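Local coordinates for DUF5625 domain-containing protein (Sulfurospirillum deleyianum, PDB 3NKG), which is of unknown function, a bacterial DUF5625-family protein rich in beta strands, at residues Asp94-Ile104 and Leu115-Gly125. Sequence-based numbering, arbitrary orientation.
Sequences DGTVVPIKITI and LIADNLYMTKG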
ATOM      1  N   ASP A  94       2.870  13.178   6.377  1.00 25.78           N
ATOM      2  CA  ASP A  94       3.099  11.756   6.214  1.00 24.00           C
ATOM      3  C   ASP A  94       1.792  10.964   6.023  1.00 17.43           C
ATOM      4  O   ASP A  94       1.840   9.819   5.655  1.00 24.86           O
ATOM      5  CB  ASP A  94       3.906  11.182   7.387  1.00 27.61           C
ATOM      6  CG  ASP A  94       5.421  11.347   7.194  1.00 33.96           C
ATOM      7  OD1 ASP A  94       5.861  11.756   6.088  1.00 30.36           O
ATOM      8  OD2 ASP A  94       6.170  11.055   8.149  1.00 37.77           O
ATOM      9  N   GLY A  95       0.640  11.583   6.278  1.00 18.37           N
ATOM     10  CA  GLY A  95      -0.625  10.884   6.183  1.00 23.42           C
ATOM     11  C   GLY A  95      -0.932   9.988   7.377  1.00 29.50           C
ATOM     12  O   GLY A  95      -0.239  10.015   8.393  1.00 24.20           O
ATOM     13  N   THR A  96      -1.984   9.187   7.257  1.00 25.14           N
ATOM     14  CA  THR A  96      -2.356   8.274   8.320  1.00 23.14           C
ATOM     15  C   THR A  96      -1.488   7.032   8.254  1.00 24.54           C
ATOM     16  O   THR A  96      -1.392   6.384   7.214  1.00 22.52           O
ATOM     17  CB  THR A  96      -3.823   7.875   8.213  1.00 24.54           C
ATOM     18  OG1 THR A  96      -4.624   9.032   8.420  1.00 24.69           O
ATOM     19  CG2 THR A  96      -4.186   6.819   9.273  1.00 23.31           C
ATOM     20  N   VAL A  97      -0.821   6.718   9.359  1.00 23.19           N
ATOM     21  CA  VAL A  97       0.070   5.565   9.351  1.00 18.57           C
ATOM     22  C   VAL A  97      -0.799   4.333   9.376  1.00 20.06           C
ATOM     23  O   VAL A  97      -1.696   4.243  10.191  1.00 20.82           O
ATOM     24  CB  VAL A  97       1.021   5.542  10.559  1.00 23.36           C
ATOM     25  CG1 VAL A  97       1.706   4.176  10.655  1.00 21.16           C
ATOM     26  CG2 VAL A  97       2.060   6.675  10.453  1.00 22.63           C
ATOM     27  N   VAL A  98      -0.543   3.393   8.472  1.00 19.20           N
ATOM     28  CA  VAL A  98      -1.311   2.141   8.431  1.00 18.41           C
ATOM     29  C   VAL A  98      -0.378   0.923   8.607  1.00 16.75           C
ATOM     30  O   VAL A  98       0.384   0.584   7.704  1.00 23.40           O
ATOM     31  CB  VAL A  98      -2.101   2.013   7.113  1.00 23.51           C
ATOM     32  CG1 VAL A  98      -2.859   0.660   7.046  1.00 20.15           C
ATOM     33  CG2 VAL A  98      -3.076   3.194   6.963  1.00 23.69           C
ATOM     34  N   PRO A  99      -0.433   0.290   9.786  1.00 18.57           N
ATOM     35  CA  PRO A  99       0.409  -0.878  10.081  1.00 19.37           C
ATOM     36  C   PRO A  99      -0.117  -2.066   9.327  1.00 20.52           C
ATOM     37  O   PRO A  99      -1.292  -2.391   9.460  1.00 20.57           O
ATOM     38  CB  PRO A  99       0.196  -1.118  11.582  1.00 20.55           C
ATOM     39  CG  PRO A  99      -0.504   0.128  12.107  1.00 31.83           C
ATOM     40  CD  PRO A  99      -1.257   0.706  10.944  1.00 19.30           C
ATOM     41  N   ILE A 100       0.754  -2.692   8.550  1.00 20.92           N
ATOM     42  CA  ILE A 100       0.420  -3.842   7.728  1.00 24.65           C
ATOM     43  C   ILE A 100       1.472  -4.891   8.031  1.00 28.13           C
ATOM     44  O   ILE A 100       2.676  -4.612   7.976  1.00 25.98           O
ATOM     45  CB  ILE A 100       0.558  -3.510   6.246  1.00 23.83           C
ATOM     46  CG1 ILE A 100      -0.431  -2.408   5.848  1.00 34.66           C
ATOM     47  CG2 ILE A 100       0.336  -4.758   5.385  1.00 26.80           C
ATOM     48  CD1 ILE A 100      -1.856  -2.865   5.815  1.00 29.34           C
ATOM     49  N   LYS A 101       1.032  -6.097   8.350  1.00 23.93           N
ATOM     50  CA  LYS A 101       1.974  -7.178   8.558  1.00 24.22           C
ATOM     51  C   LYS A 101       1.956  -8.101   7.355  1.00 26.76           C
ATOM     52  O   LYS A 101       0.906  -8.660   6.981  1.00 24.73           O
ATOM     53  CB  LYS A 101       1.649  -7.943   9.842  1.00 32.11           C
ATOM     54  CG  LYS A 101       2.667  -9.006  10.214  1.00 33.36           C
ATOM     55  CD  LYS A 101       2.324  -9.602  11.579  1.00 44.22           C
ATOM     56  CE  LYS A 101       2.709 -11.061  11.663  1.00 52.48           C
ATOM     57  NZ  LYS A 101       2.410 -11.630  13.013  1.00 60.95           N
ATOM     58  N   ILE A 102       3.126  -8.253   6.744  1.00 20.81           N
ATOM     59  CA  ILE A 102       3.278  -9.159   5.614  1.00 18.32           C
ATOM     60  C   ILE A 102       4.132 -10.363   5.971  1.00 27.26           C
ATOM     61  O   ILE A 102       5.280 -10.226   6.404  1.00 24.74           O
ATOM     62  CB  ILE A 102       3.906  -8.450   4.397  1.00 21.46           C
ATOM     63  CG1 ILE A 102       3.014  -7.294   3.952  1.00 28.19           C
ATOM     64  CG2 ILE A 102       4.103  -9.426   3.217  1.00 21.88           C
ATOM     65  CD1 ILE A 102       3.672  -6.398   2.939  1.00 31.46           C
ATOM     66  N   THR A 103       3.557 -11.544   5.782  1.00 23.75           N
ATOM     67  CA  THR A 103       4.263 -12.807   5.980  1.00 22.67           C
ATOM     68  C   THR A 103       4.375 -13.551   4.659  1.00 23.14           C
ATOM     69  O   THR A 103       3.388 -13.704   3.955  1.00 24.15           O
ATOM     70  CB  THR A 103       3.522 -13.687   7.003  1.00 23.33           C
ATOM     71  OG1 THR A 103       3.306 -12.923   8.196  1.00 27.85           O
ATOM     72  CG2 THR A 103       4.342 -14.908   7.352  1.00 27.24           C
ATOM     73  N   ILE A 104       5.578 -14.000   4.314  1.00 19.85           N
ATOM     74  CA  ILE A 104       5.781 -14.718   3.062  1.00 23.89           C
ATOM     75  C   ILE A 104       6.440 -16.083   3.277  1.00 27.32           C
ATOM     76  O   ILE A 104       7.531 -16.167   3.851  1.00 26.73           O
ATOM     77  CB  ILE A 104       6.650 -13.926   2.058  1.00 23.73           C
ATOM     78  CG1 ILE A 104       6.085 -12.523   1.834  1.00 29.17           C
ATOM     79  CG2 ILE A 104       6.734 -14.648   0.712  1.00 19.63           C
ATOM     80  CD1 ILE A 104       6.944 -11.685   0.906  1.00 27.79           C
ATOM     81  N   LEU A 115       9.328 -20.300   5.701  1.00 26.20           N
ATOM     82  CA  LEU A 115       9.070 -18.885   6.040  1.00 28.82           C
ATOM     83  C   LEU A 115      10.261 -18.071   5.569  1.00 22.85           C
ATOM     84  O   LEU A 115      11.372 -18.313   5.999  1.00 24.34           O
ATOM     85  CB  LEU A 115       8.915 -18.718   7.553  1.00 25.86           C
ATOM     86  CG  LEU A 115       8.741 -17.311   8.128  1.00 24.79           C
ATOM     87  CD1 LEU A 115       7.435 -16.663   7.616  1.00 20.79           C
ATOM     88  CD2 LEU A 115       8.746 -17.399   9.667  1.00 26.60           C
ATOM     89  N   ILE A 116      10.072 -17.124   4.669  1.00 23.37           N
ATOM     90  CA  ILE A 116      11.223 -16.306   4.317  1.00 25.17           C
ATOM     91  C   ILE A 116      11.136 -14.830   4.751  1.00 24.04           C
ATOM     92  O   ILE A 116      12.148 -14.134   4.749  1.00 24.47           O
ATOM     93  CB  ILE A 116      11.540 -16.372   2.829  1.00 21.36           C
ATOM     94  CG1 ILE A 116      10.374 -15.827   2.042  1.00 19.07           C
ATOM     95  CG2 ILE A 116      11.883 -17.826   2.412  1.00 33.54           C
ATOM     96  CD1 ILE A 116      10.666 -15.738   0.538  1.00 30.21           C
ATOM     97  N   ALA A 117       9.943 -14.353   5.096  1.00 22.27           N
ATOM     98  CA  ALA A 117       9.810 -12.992   5.623  1.00 20.47           C
ATOM     99  C   ALA A 117       8.589 -12.880   6.523  1.00 22.39           C
ATOM    100  O   ALA A 117       7.551 -13.456   6.225  1.00 22.83           O
ATOM    101  CB  ALA A 117       9.729 -11.953   4.486  1.00 17.44           C
ATOM    102  N   ASP A 118       8.722 -12.130   7.616  1.00 21.24           N
ATOM    103  CA  ASP A 118       7.578 -11.802   8.481  1.00 21.37           C
ATOM    104  C   ASP A 118       7.833 -10.391   9.001  1.00 24.20           C
ATOM    105  O   ASP A 118       8.667 -10.195   9.897  1.00 24.44           O
ATOM    106  CB  ASP A 118       7.493 -12.805   9.633  1.00 27.16           C
ATOM    107  CG  ASP A 118       6.243 -12.626  10.488  1.00 40.57           C
ATOM    108  OD1 ASP A 118       5.293 -11.944  10.038  1.00 40.29           O
ATOM    109  OD2 ASP A 118       6.209 -13.186  11.608  1.00 44.07           O
ATOM    110  N   ASN A 119       7.179  -9.406   8.389  1.00 19.05           N
ATOM    111  CA  ASN A 119       7.522  -7.999   8.619  1.00 17.68           C
ATOM    112  C   ASN A 119       6.297  -7.126   8.911  1.00 23.07           C
ATOM    113  O   ASN A 119       5.275  -7.222   8.230  1.00 27.74           O
ATOM    114  CB  ASN A 119       8.253  -7.448   7.387  1.00 20.31           C
ATOM    115  CG  ASN A 119       9.650  -8.057   7.217  1.00 24.80           C
ATOM    116  OD1 ASN A 119      10.594  -7.686   7.914  1.00 29.47           O
ATOM    117  ND2 ASN A 119       9.774  -8.982   6.296  1.00 32.84           N
ATOM    118  N   LEU A 120       6.417  -6.264   9.910  1.00 21.45           N
ATOM    119  CA  LEU A 120       5.385  -5.287  10.204  1.00 24.88           C
ATOM    120  C   LEU A 120       5.853  -3.964   9.599  1.00 29.21           C
ATOM    121  O   LEU A 120       6.920  -3.476   9.966  1.00 24.07           O
ATOM    122  CB  LEU A 120       5.217  -5.144  11.722  1.00 24.65           C
ATOM    123  CG  LEU A 120       4.315  -3.988  12.185  1.00 25.56           C
ATOM    124  CD1 LEU A 120       2.865  -4.244  11.707  1.00 20.22           C
ATOM    125  CD2 LEU A 120       4.384  -3.840  13.703  1.00 28.03           C
ATOM    126  N   TYR A 121       5.090  -3.426   8.638  1.00 20.15           N
ATOM    127  CA  TYR A 121       5.403  -2.137   8.033  1.00 25.67           C
ATOM    128  C   TYR A 121       4.484  -1.071   8.593  1.00 30.62           C
ATOM    129  O   TYR A 121       3.268  -1.211   8.525  1.00 28.84           O
ATOM    130  CB  TYR A 121       5.226  -2.171   6.513  1.00 25.60           C
ATOM    131  CG  TYR A 121       6.141  -3.167   5.850  1.00 23.00           C
ATOM    132  CD1 TYR A 121       5.727  -4.492   5.643  1.00 21.98           C
ATOM    133  CD2 TYR A 121       7.433  -2.809   5.479  1.00 25.74           C
ATOM    134  CE1 TYR A 121       6.577  -5.429   5.062  1.00 20.31           C
ATOM    135  CE2 TYR A 121       8.300  -3.752   4.888  1.00 25.32           C
ATOM    136  CZ  TYR A 121       7.856  -5.047   4.678  1.00 23.53           C
ATOM    137  OH  TYR A 121       8.693  -5.977   4.102  1.00 31.08           O
HETATM  138  N   MSE A 122       5.078  -0.014   9.144  1.00 22.76           N
HETATM  139  CA  MSE A 122       4.347   1.179   9.514  1.00 23.95           C
HETATM  140  C   MSE A 122       4.203   2.076   8.271  1.00 23.48           C
HETATM  141  O   MSE A 122       4.896   3.097   8.112  1.00 24.86           O
HETATM  142  CB  MSE A 122       5.090   1.900  10.643  1.00 23.51           C
HETATM  143  CG  MSE A 122       5.393   0.966  11.819  1.00 39.25           C
HETATM  144 SE   MSE A 122       3.763   0.221  12.682  0.79 31.41          SE
HETATM  145  CE  MSE A 122       3.172   1.869  13.339  1.00 25.96           C
ATOM    146  N   THR A 123       3.312   1.691   7.375  1.00 22.13           N
ATOM    147  CA  THR A 123       3.251   2.368   6.074  1.00 19.05           C
ATOM    148  C   THR A 123       2.805   3.826   6.227  1.00 23.82           C
ATOM    149  O   THR A 123       2.045   4.194   7.169  1.00 23.24           O
ATOM    150  CB  THR A 123       2.323   1.634   5.113  1.00 19.95           C
ATOM    151  OG1 THR A 123       0.963   1.909   5.446  1.00 17.73           O
ATOM    152  CG2 THR A 123       2.566   0.109   5.195  1.00 19.41           C
ATOM    153  N   LYS A 124       3.279   4.667   5.314  1.00 17.28           N
ATOM    154  CA  LYS A 124       2.956   6.081   5.367  1.00 21.03           C
ATOM    155  C   LYS A 124       3.176   6.673   3.990  1.00 24.77           C
ATOM    156  O   LYS A 124       3.823   6.076   3.137  1.00 20.56           O
ATOM    157  CB  LYS A 124       3.873   6.796   6.358  1.00 20.61           C
ATOM    158  CG  LYS A 124       5.359   6.547   6.058  1.00 28.15           C
ATOM    159  CD  LYS A 124       6.264   7.422   6.911  1.00 34.01           C
ATOM    160  CE  LYS A 124       7.720   7.070   6.642  1.00 37.55           C
ATOM    161  NZ  LYS A 124       8.637   7.703   7.621  1.00 44.72           N
ATOM    162  N   GLY A 125       2.637   7.862   3.774  1.00 22.83           N
ATOM    163  CA  GLY A 125       3.009   8.592   2.588  1.00 24.49           C
ATOM    164  C   GLY A 125       2.224   8.234   1.344  1.00 23.69           C
ATOM    165  O   GLY A 125       1.327   7.381   1.309  1.00 20.46           O
TER
HETATM  166  O   HOH W   1       9.088  10.302   8.303  1.00 51.67           O
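Val98 O is gripped twice by one residue, Thr123. Thr123 OG1 donates to Val98 O over 2.7 Å, in the carbonyl plane and on a lone pair, while Thr123 N reaches the same oxygen from above that plane with a bent bond (138°). A chi1 of 77° swings the hydroxyl back over its own main chain, toward Val98 O. Regular antiparallel pairing runs on to Ile104, where Ile104 O takes Ile116 N at 2.8 Å and Ala117 N at 3.3 Å; two residues facing one make a classic beta bulge.

On the face of Ile100, Ile102, Ile104 and Tyr121, Ile102 CD1 lies obliquely 3.7 Å from CE1 of the Tyr121 ring; Ile138 and Ile135, from the other four-stranded sheet, pack against Ile104 and Tyr121 respectively. Ile116 CG1 comes up beside Ile104 CG2. The other face is more open: Pro99 CB packs against SE of Met122, a selenomethionine, and Thr103 OG1 donates to Asp118 OD1 over 2.9 Å from above the carboxylate plane, while Thr103 CG2 rests on Leu115 CD1. A valine in place of Thr103 would probably leave Asp118 OD1 without this hydroxyl donor and the carboxylate freer to turn. Lys101 meets Asp118 OD1 with CE, at 3.2 Å, while its NZ stays too far for a salt bridge.

Past the strands, Asp94 O accepts from Gly125 N, and a water links Asp94 OD2 to Lys124 NZ, while Asp94 OD1 is held by Tyr63 and Asn61. The whole is a bulged antiparallel beta hairpin, strand 113-123 outermost in a four-stranded sheet and 98-107 pairing on with 143-151.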